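Local coordinates for delta-like protein (Rattus norvegicus, PDB 4XL1) that probably acts as a cell-surface ligand for Notch receptors, engaging them through its C2-like and neighbouring cysteine-rich domains to start signalling between adjacent cells, at residues 65-70 with 75-80. The protein carries 3 engineered substitutions. Sequence-based numbering, arbitrary orientation.
Sequences FVIRDK and GRNPLQ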
loop_
_atom_site.group_PDB
_atom_site.type_symbol
_atom_site.label_atom_id
_atom_site.label_comp_id
_atom_site.label_asym_id
_atom_site.label_seq_id
_atom_site.Cartn_x
_atom_site.Cartn_y
_atom_site.Cartn_z
ATOM N N PHE B 65 24.375 5.523 -17.501
ATOM C CA PHE B 65 24.103 4.104 -17.741
ATOM C C PHE B 65 22.616 3.785 -17.912
ATOM O O PHE B 65 21.752 4.477 -17.374
ATOM C CB PHE B 65 24.668 3.249 -16.599
ATOM C CG PHE B 65 24.274 3.721 -15.225
ATOM C CD1 PHE B 65 25.000 4.710 -14.578
ATOM C CD2 PHE B 65 23.185 3.166 -14.575
ATOM C CE1 PHE B 65 24.639 5.142 -13.314
ATOM C CE2 PHE B 65 22.820 3.592 -13.311
ATOM C CZ PHE B 65 23.548 4.582 -12.680
ATOM N N VAL B 66 22.333 2.729 -18.672
ATOM C CA VAL B 66 20.982 2.185 -18.784
ATOM C C VAL B 66 20.786 1.132 -17.698
ATOM O O VAL B 66 21.657 0.290 -17.487
ATOM C CB VAL B 66 20.731 1.558 -20.174
ATOM C CG1 VAL B 66 19.405 0.805 -20.201
ATOM C CG2 VAL B 66 20.764 2.626 -21.256
ATOM N N ILE B 67 19.651 1.169 -17.009
ATOM C CA ILE B 67 19.392 0.186 -15.963
ATOM C C ILE B 67 18.416 -0.898 -16.413
ATOM O O ILE B 67 17.292 -0.598 -16.812
ATOM C CB ILE B 67 18.821 0.850 -14.690
ATOM C CG1 ILE B 67 19.717 1.999 -14.222
ATOM C CG2 ILE B 67 18.615 -0.185 -13.592
ATOM C CD1 ILE B 67 19.112 3.371 -14.447
ATOM N N ARG B 68 18.843 -2.156 -16.349
ATOM C CA ARG B 68 17.971 -3.257 -16.748
ATOM C C ARG B 68 17.425 -4.015 -15.550
ATOM O O ARG B 68 17.989 -3.994 -14.457
ATOM C CB ARG B 68 18.665 -4.248 -17.686
ATOM C CG ARG B 68 18.962 -3.702 -19.064
ATOM C CD ARG B 68 19.750 -4.702 -19.893
ATOM N NE ARG B 68 19.034 -5.966 -20.065
ATOM C CZ ARG B 68 19.545 -7.036 -20.666
ATOM N NH1 ARG B 68 20.773 -6.991 -21.165
ATOM N NH2 ARG B 68 18.828 -8.147 -20.781
ATOM N N ASP B 69 16.300 -4.672 -15.793
ATOM C CA ASP B 69 15.587 -5.457 -14.808
ATOM C C ASP B 69 16.339 -6.698 -14.354
ATOM O O ASP B 69 17.111 -7.306 -15.100
ATOM C CB ASP B 69 14.232 -5.888 -15.366
ATOM C CG ASP B 69 13.279 -4.725 -15.551
ATOM O OD1 ASP B 69 13.435 -3.702 -14.851
ATOM O OD2 ASP B 69 12.379 -4.834 -16.409
ATOM N N LYS B 70 16.054 -7.084 -13.116
ATOM C CA LYS B 70 16.618 -8.267 -12.492
ATOM C C LYS B 70 15.518 -8.874 -11.632
ATOM O O LYS B 70 15.296 -8.432 -10.508
ATOM C CB LYS B 70 17.826 -7.903 -11.631
ATOM C CG LYS B 70 19.080 -8.698 -11.956
ATOM C CD LYS B 70 20.322 -8.033 -11.388
ATOM C CE LYS B 70 21.358 -7.774 -12.471
ATOM N NZ LYS B 70 21.346 -6.356 -12.924
ATOM N N GLY B 75 19.931 -5.845 -5.616
ATOM C CA GLY B 75 20.108 -4.955 -6.750
ATOM C C GLY B 75 18.909 -5.008 -7.649
ATOM O O GLY B 75 18.984 -4.621 -8.833
ATOM N N ARG B 76 17.810 -5.471 -7.051
ATOM C CA ARG B 76 16.596 -5.792 -7.796
ATOM C C ARG B 76 16.000 -4.611 -8.501
ATOM O O ARG B 76 16.044 -3.508 -7.954
ATOM C CB ARG B 76 15.482 -6.341 -6.926
ATOM C CG ARG B 76 15.860 -7.683 -6.381
ATOM C CD ARG B 76 14.599 -8.097 -5.576
ATOM N NE ARG B 76 14.910 -9.357 -4.956
ATOM C CZ ARG B 76 14.079 -9.907 -4.112
ATOM N NH1 ARG B 76 12.955 -9.283 -3.868
ATOM N NH2 ARG B 76 14.344 -11.023 -3.496
ATOM N N ASN B 77 15.373 -4.878 -9.653
ATOM C CA ASN B 77 14.671 -3.896 -10.462
ATOM C C ASN B 77 13.605 -4.607 -11.289
ATOM O O ASN B 77 13.918 -5.533 -12.030
ATOM C CB ASN B 77 15.651 -3.137 -11.359
ATOM C CG ASN B 77 15.055 -1.855 -11.913
ATOM O OD1 ASN B 77 14.653 -1.000 -11.138
ATOM N ND2 ASN B 77 14.998 -1.712 -13.246
ATOM N N PRO B 78 12.335 -4.201 -11.139
ATOM C CA PRO B 78 11.810 -3.102 -10.316
ATOM C C PRO B 78 11.970 -3.246 -8.787
ATOM O O PRO B 78 11.956 -4.356 -8.247
ATOM C CB PRO B 78 10.313 -3.109 -10.651
ATOM C CG PRO B 78 10.200 -3.774 -11.973
ATOM C CD PRO B 78 11.295 -4.795 -12.000
ATOM N N LEU B 79 12.106 -2.109 -8.105
ATOM C CA LEU B 79 12.147 -2.082 -6.641
ATOM C C LEU B 79 10.758 -2.374 -6.090
ATOM O O LEU B 79 9.756 -2.078 -6.740
ATOM C CB LEU B 79 12.652 -0.733 -6.117
ATOM C CG LEU B 79 14.056 -0.265 -6.500
ATOM C CD1 LEU B 79 14.152 1.247 -6.384
ATOM C CD2 LEU B 79 15.086 -0.934 -5.608
ATOM N N GLN B 80 10.699 -2.942 -4.889
ATOM C CA GLN B 80 9.423 -3.274 -4.273
ATOM C C GLN B 80 9.238 -2.571 -2.931
ATOM O O GLN B 80 10.098 -2.660 -2.055
ATOM C CB GLN B 80 9.322 -4.790 -4.076
ATOM C CG GLN B 80 9.550 -5.604 -5.343
ATOM C CD GLN B 80 8.268 -5.952 -6.072
ATOM O OE1 GLN B 80 8.156 -5.752 -7.281
ATOM N NE2 GLN B 80 7.302 -6.493 -5.343
#
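Lys70 and Asn77 hold the two segments together through the backbone: Lys70 N donates to Asn77 O at 2.9 Å, a nearly straight bond (163° at the hydrogen) lying in the carbonyl plane. The same oxygen meets a weaker donor, since Asp69 CA sits 3.2 Å from Asn77 O in a bent C-H...O contact. That carbonyl belongs to the cis peptide leading into Pro78.

Among the polar side chains, Asp69 and Asn77 lie closest. Asp69 OD1 is 3.0 Å from Asn77 ND2, with the carboxylate and amide planes turned 45° from one another. Asn77 has CG anti to its own backbone N (chi1 -163°), which carries the amide back toward the 65-70 segment. Both polar atoms of the amide also have hydrogen bonds outside the two segments; OD1 accepts one from Leu10 N on strand 4-14. Asp69 OD2, for its part, forms a weak, long ion pair with Arg9.

Looser carbon-to-polar contacts fill in around these groups. The ring of Pro78 brings CD to 3.7 Å from Asp69 OD1, beside the carboxylate, while Ile67 CG2 approaches Asn77 ND2 at 3.9 Å, the two side chains crossing at about a right angle. Farther along, the backbone of Arg76 passes Lys70, with Arg76 CA 4.0 Å from Lys70 O.

Ile67 bonds through its backbone to Gln11, and Leu79 to Leu8, so the chain enters and leaves along the same strand 4-14, antiparallel to it on both occasions; Leu10 lies between those two partners. Between them the chain swings out as a loop, narrowed at its neck by the Lys70–Asn77 bond. This is the connecting loop between strands 65-66 and 79-83, which pair one after the other with strand 4-14 in an antiparallel sheet of the C2-like domain, a beta-sandwich fold.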